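Local structure of gamma-glutamyl-gamma-aminobutyrate hydrolase PuuD (Escherichia coli, 6VTV) at residues Gly169-Leu174 against Val200-Pro205; Leu208-Ser213 against Gly222-Pro227. The protein hydrolyses the gamma-glutamyl linkage of gamma-glutamyl-gamma-aminobutyrate, releasing 4-aminobutanoate and glutamate in the last step of the route from putrescine to 4-aminobutanoate. All blocks are in the same frame, centred on the assembly; numbering follows the deposited sequence.

Interaction 1. Residues Gly169-Leu174 against Val200-Pro205; sequences GLLSAL and VEARSP
The carboxylate oxygen OE2 of E201 is gripped from two directions: the backbone N of L170 donates to OE2 over 2.7 Å, and the hydroxyl of S213 on the next strand also hydrogen-bonds to it. The L170 N-H arrives on the syn side, near the carboxylate plane. The other oxygen, OE1, takes the N-H of L171 at 3.0 Å; this bond is the straighter of the two (164° at the hydrogen), but the donor sits above the carboxylate plane. OE1 also lies 2.6 Å from a water that accepts from S172 N (2.9 Å) and, weakly, from G169 N. Directly or through this water, the carboxylate thus meets the opening N-H groups of helix 170-174, with G169 at the N-cap position. That helix end would probably favour the charged form of E201. The E201 chain folds at chi2 (-78°), bringing CD round to the helix start. L170 CB and L171 CB lie against the carboxylate oxygens, L170 CB 3.6 Å from E201 OE2. Carbon packing lies beside the bonds: L171 CD1 meets E201 CB (3.7 Å) and A202 CB (4.0 Å). V165 of strand 161-165 also touches the L171 side chain, and L170 packs on F219. The axes of the short segments 170-174 and 200-203 make 76°. This is the pattern of a helix N terminus held by a glutamate from a neighbouring strand, here joining the short helix 170-174 to the mixed sheet of the glutamine amidotransferase-like domain.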
loop_
_atom_site.group_PDB
_atom_site.type_symbol
_atom_site.label_atom_id
_atom_site.label_comp_id
_atom_site.label_asym_id
_atom_site.label_seq_id
_atom_site.Cartn_x
_atom_site.Cartn_y
_atom_site.Cartn_z
ATOM N N GLY B 169 -16.164 -28.983 -0.721
ATOM C CA GLY B 169 -15.985 -27.546 -0.770
ATOM C C GLY B 169 -14.974 -27.077 -1.797
ATOM O O GLY B 169 -14.666 -27.797 -2.752
ATOM N N LEU B 170 -14.451 -25.864 -1.604
ATOM C CA LEU B 170 -13.503 -25.297 -2.558
ATOM C C LEU B 170 -12.194 -26.076 -2.577
ATOM O O LEU B 170 -11.638 -26.337 -3.650
ATOM C CB LEU B 170 -13.237 -23.828 -2.227
ATOM C CG LEU B 170 -14.284 -22.805 -2.666
ATOM C CD1 LEU B 170 -13.857 -21.405 -2.249
ATOM C CD2 LEU B 170 -14.507 -22.876 -4.167
ATOM N N LEU B 171 -11.681 -26.444 -1.400
ATOM C CA LEU B 171 -10.393 -27.128 -1.335
ATOM C C LEU B 171 -10.443 -28.473 -2.048
ATOM O O LEU B 171 -9.462 -28.886 -2.677
ATOM C CB LEU B 171 -9.966 -27.309 0.121
ATOM C CG LEU B 171 -9.564 -26.040 0.874
ATOM C CD1 LEU B 171 -8.992 -26.392 2.238
ATOM C CD2 LEU B 171 -8.568 -25.228 0.063
ATOM N N SER B 172 -11.577 -29.171 -1.961
ATOM C CA SER B 172 -11.707 -30.451 -2.650
ATOM C C SER B 172 -11.670 -30.267 -4.162
ATOM O O SER B 172 -11.082 -31.085 -4.879
ATOM C CB SER B 172 -12.999 -31.146 -2.226
ATOM O OG SER B 172 -12.871 -31.698 -0.929
ATOM N N ALA B 173 -12.292 -29.199 -4.664
ATOM C CA ALA B 173 -12.259 -28.938 -6.098
ATOM C C ALA B 173 -10.869 -28.507 -6.548
ATOM O O ALA B 173 -10.427 -28.864 -7.647
ATOM C CB ALA B 173 -13.297 -27.877 -6.463
ATOM N N LEU B 174 -10.161 -27.747 -5.711
ATOM C CA LEU B 174 -8.831 -27.273 -6.075
ATOM C C LEU B 174 -7.766 -28.346 -5.893
ATOM O O LEU B 174 -6.743 -28.319 -6.586
ATOM C CB LEU B 174 -8.467 -26.039 -5.249
ATOM C CG LEU B 174 -9.254 -24.759 -5.539
ATOM C CD1 LEU B 174 -9.089 -23.774 -4.395
ATOM C CD2 LEU B 174 -8.809 -24.139 -6.853
ATOM N N VAL B 200 -16.977 -25.472 6.568
ATOM C CA VAL B 200 -15.645 -25.837 7.032
ATOM C C VAL B 200 -14.895 -26.527 5.902
ATOM O O VAL B 200 -15.402 -27.470 5.279
ATOM C CB VAL B 200 -15.732 -26.727 8.280
ATOM C CG1 VAL B 200 -14.354 -27.242 8.664
ATOM C CG2 VAL B 200 -16.355 -25.953 9.434
ATOM N N GLU B 201 -13.681 -26.053 5.624
ATOM C CA GLU B 201 -12.877 -26.581 4.529
ATOM C C GLU B 201 -11.787 -27.539 4.985
ATOM O O GLU B 201 -11.482 -28.494 4.264
ATOM C CB GLU B 201 -12.238 -25.433 3.740
ATOM C CG GLU B 201 -13.220 -24.635 2.898
ATOM C CD GLU B 201 -13.592 -25.340 1.607
ATOM O OE1 GLU B 201 -12.939 -26.348 1.267
ATOM O OE2 GLU B 201 -14.542 -24.888 0.935
ATOM N N ALA B 202 -11.191 -27.312 6.154
ATOM C CA ALA B 202 -10.127 -28.180 6.642
ATOM C C ALA B 202 -10.005 -28.031 8.151
ATOM O O ALA B 202 -10.395 -27.011 8.727
ATOM C CB ALA B 202 -8.789 -27.867 5.960
ATOM N N ARG B 203 -9.454 -29.068 8.784
ATOM C CA ARG B 203 -9.231 -29.078 10.224
ATOM C C ARG B 203 -7.863 -29.668 10.534
ATOM O O ARG B 203 -7.403 -30.596 9.864
ATOM C CB ARG B 203 -10.291 -29.896 10.975
ATOM C CG ARG B 203 -11.717 -29.401 10.854
ATOM C CD ARG B 203 -12.639 -30.312 11.652
ATOM N NE ARG B 203 -14.039 -29.907 11.573
ATOM C CZ ARG B 203 -14.639 -29.121 12.461
ATOM N NH1 ARG B 203 -13.964 -28.648 13.499
ATOM N NH2 ARG B 203 -15.919 -28.809 12.309
ATOM N N SER B 204 -7.223 -29.128 11.572
ATOM C CA SER B 204 -6.038 -29.751 12.134
ATOM C C SER B 204 -6.445 -31.014 12.895
ATOM O O SER B 204 -7.622 -31.202 13.209
ATOM C CB SER B 204 -5.309 -28.770 13.052
ATOM O OG SER B 204 -6.216 -27.957 13.776
ATOM N N PRO B 205 -5.493 -31.911 13.190
ATOM C CA PRO B 205 -5.858 -33.166 13.874
ATOM C C PRO B 205 -6.496 -32.974 15.243
ATOM O O PRO B 205 -7.032 -33.947 15.791
ATOM C CB PRO B 205 -4.522 -33.911 13.988
ATOM C CG PRO B 205 -3.690 -33.356 12.891
ATOM C CD PRO B 205 -4.075 -31.908 12.791
HETATM O O HOH W 1 -13.244 -28.801 0.335
#

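Interaction 2. Residues Leu208-Ser213 against Gly222-Pro227; sequences LVEAVS and GVQWHP. With MN (manganese (II) ion), chain D.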
loop_
_atom_site.group_PDB
_atom_site.type_symbol
_atom_site.label_atom_id
_atom_site.label_comp_id
_atom_site.label_asym_id
_atom_site.label_seq_id
_atom_site.Cartn_x
_atom_site.Cartn_y
_atom_site.Cartn_z
ATOM N N LEU B 208 -9.442 -28.206 15.349
ATOM C CA LEU B 208 -9.500 -26.770 15.107
ATOM C C LEU B 208 -9.724 -26.487 13.627
ATOM O O LEU B 208 -9.058 -27.064 12.764
ATOM C CB LEU B 208 -8.212 -26.094 15.575
ATOM C CG LEU B 208 -8.204 -24.568 15.456
ATOM C CD1 LEU B 208 -9.003 -23.932 16.587
ATOM C CD2 LEU B 208 -6.785 -24.022 15.420
ATOM N N VAL B 209 -10.665 -25.590 13.338
ATOM C CA VAL B 209 -10.940 -25.212 11.958
ATOM C C VAL B 209 -9.769 -24.396 11.428
ATOM O O VAL B 209 -9.408 -23.357 11.994
ATOM C CB VAL B 209 -12.257 -24.432 11.857
ATOM C CG1 VAL B 209 -12.440 -23.896 10.453
ATOM C CG2 VAL B 209 -13.429 -25.320 12.250
ATOM N N GLU B 210 -9.163 -24.868 10.339
ATOM C CA GLU B 210 -8.017 -24.203 9.734
ATOM C C GLU B 210 -8.330 -23.588 8.377
ATOM O O GLU B 210 -7.467 -22.912 7.808
ATOM C CB GLU B 210 -6.846 -25.187 9.598
ATOM C CG GLU B 210 -6.117 -25.473 10.904
ATOM C CD GLU B 210 -4.892 -24.598 11.096
ATOM O OE1 GLU B 210 -4.322 -24.140 10.084
ATOM O OE2 GLU B 210 -4.499 -24.366 12.259
ATOM N N ALA B 211 -9.534 -23.797 7.847
ATOM C CA ALA B 211 -9.918 -23.227 6.564
ATOM C C ALA B 211 -11.437 -23.209 6.463
ATOM O O ALA B 211 -12.101 -24.159 6.882
ATOM C CB ALA B 211 -9.313 -24.018 5.398
ATOM N N VAL B 212 -11.976 -22.123 5.906
ATOM C CA VAL B 212 -13.415 -21.942 5.740
ATOM C C VAL B 212 -13.682 -21.372 4.353
ATOM O O VAL B 212 -12.779 -20.893 3.666
ATOM C CB VAL B 212 -14.024 -21.015 6.814
ATOM C CG1 VAL B 212 -13.974 -21.668 8.180
ATOM C CG2 VAL B 212 -13.306 -19.671 6.828
ATOM N N SER B 213 -14.949 -21.424 3.949
ATOM C CA SER B 213 -15.382 -20.786 2.716
ATOM C C SER B 213 -16.845 -20.394 2.855
ATOM O O SER B 213 -17.613 -21.047 3.565
ATOM C CB SER B 213 -15.180 -21.690 1.494
ATOM O OG SER B 213 -16.209 -22.656 1.386
ATOM N N GLY B 222 -10.865 -18.729 3.122
ATOM C CA GLY B 222 -9.896 -18.337 4.132
ATOM C C GLY B 222 -9.121 -19.539 4.621
ATOM O O GLY B 222 -9.667 -20.635 4.744
ATOM N N VAL B 223 -7.832 -19.329 4.879
ATOM C CA VAL B 223 -6.970 -20.360 5.440
ATOM C C VAL B 223 -6.263 -19.787 6.659
ATOM O O VAL B 223 -5.948 -18.593 6.717
ATOM C CB VAL B 223 -5.948 -20.907 4.413
ATOM C CG1 VAL B 223 -6.664 -21.459 3.190
ATOM C CG2 VAL B 223 -4.952 -19.830 4.009
ATOM N N GLN B 224 -6.031 -20.647 7.651
ATOM C CA GLN B 224 -5.406 -20.213 8.894
ATOM C C GLN B 224 -3.885 -20.197 8.808
ATOM O O GLN B 224 -3.242 -19.449 9.553
ATOM C CB GLN B 224 -5.865 -21.113 10.046
ATOM C CG GLN B 224 -5.338 -20.722 11.420
ATOM C CD GLN B 224 -5.835 -19.365 11.882
ATOM O OE1 GLN B 224 -6.959 -19.234 12.371
ATOM N NE2 GLN B 224 -4.994 -18.346 11.736
ATOM N N TRP B 225 -3.301 -20.985 7.911
ATOM C CA TRP B 225 -1.856 -21.025 7.755
ATOM C C TRP B 225 -1.407 -19.900 6.823
ATOM O O TRP B 225 -2.184 -19.012 6.461
ATOM C CB TRP B 225 -1.414 -22.401 7.261
ATOM C CG TRP B 225 -1.987 -22.816 5.940
ATOM C CD1 TRP B 225 -1.412 -22.658 4.713
ATOM C CD2 TRP B 225 -3.235 -23.486 5.715
ATOM N NE1 TRP B 225 -2.228 -23.177 3.736
ATOM C CE2 TRP B 225 -3.353 -23.691 4.325
ATOM C CE3 TRP B 225 -4.265 -23.928 6.553
ATOM C CZ2 TRP B 225 -4.460 -24.318 3.754
ATOM C CZ3 TRP B 225 -5.364 -24.550 5.983
ATOM C CH2 TRP B 225 -5.451 -24.738 4.598
ATOM N N HIS B 226 -0.132 -19.926 6.425
ATOM C CA HIS B 226 0.485 -18.860 5.638
ATOM C C HIS B 226 0.969 -19.431 4.309
ATOM O O HIS B 226 2.148 -19.793 4.168
ATOM C CB HIS B 226 1.637 -18.208 6.401
ATOM C CG HIS B 226 1.191 -17.245 7.457
ATOM N ND1 HIS B 226 1.391 -15.885 7.354
ATOM C CD2 HIS B 226 0.557 -17.443 8.637
ATOM C CE1 HIS B 226 0.899 -15.288 8.424
ATOM N NE2 HIS B 226 0.388 -16.210 9.219
ATOM N N PRO B 227 0.091 -19.515 3.305
ATOM C CA PRO B 227 0.529 -19.996 1.987
ATOM C C PRO B 227 1.354 -18.982 1.211
ATOM O O PRO B 227 1.957 -19.352 0.195
ATOM C CB PRO B 227 -0.792 -20.302 1.272
ATOM C CG PRO B 227 -1.769 -19.350 1.887
ATOM C CD PRO B 227 -1.337 -19.147 3.319
HETATM MN MN MN D . -2.460 -23.941 12.935
HETATM O O HOH W 2 -8.728 -21.180 13.281
HETATM O O HOH W 3 -2.105 -23.129 10.817
#
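A211 and V223 face each other as an antiparallel non-hydrogen-bonded pair, and V212 with G222 forms the adjoining hydrogen-bonded pair. Here G222 N donates almost straight to V212 O (2.9 Å, 177° at the hydrogen), and V212 N returns a bond to G222 O. Past the end of the regular strand, Q224 N still reaches E210 O at 2.7 Å, and CA-H...O contacts from V223 to E210 O and from A211 to G222 O fill in between.

Packing gathers at the W225 ring. V223 CB lies over one face toward the rim, and E210 CB meets the edge in plane. A211 CB touches W225 CH2 at 4.0 Å. The Q224 side chain crosses that of E210 at about a right angle, Q224 CB 3.4 Å from E210 OE1.

Water adds a bridge, donating to both V209 O and Q224 OE1.

Metal binding uses E210 OE2, 2.2 Å from manganese; OE1 accepts from a water that is itself a ligand. H145, H161, S185 and H187 complete the site, at the start of the first strand of the hairpin 209-214/220-223, where E210 and A211 form a classic bulge opposite A202.

Going from the N terminus, interaction 1 closes first: the chain leaves helix 170-174, passes strands 180-183 and 190-191 and comes back to the helix start with strand 198-203. Interaction 2 opens only afterwards, so the two lie in series, neither nested nor crossed; its loop is the short turn of the hairpin 209-214/220-223. Strands 198-203 and 209-214 are sheet neighbours, which puts the two contacts directly side by side, with E201 N probably bonded to A211 O. Together they carry a continuous path from the helix, across two antiparallel strands, to strand 220-223. This last strand pairs in parallel with 114-117 and leads on to H226, a predicted active-site residue near the predicted nucleophile C118.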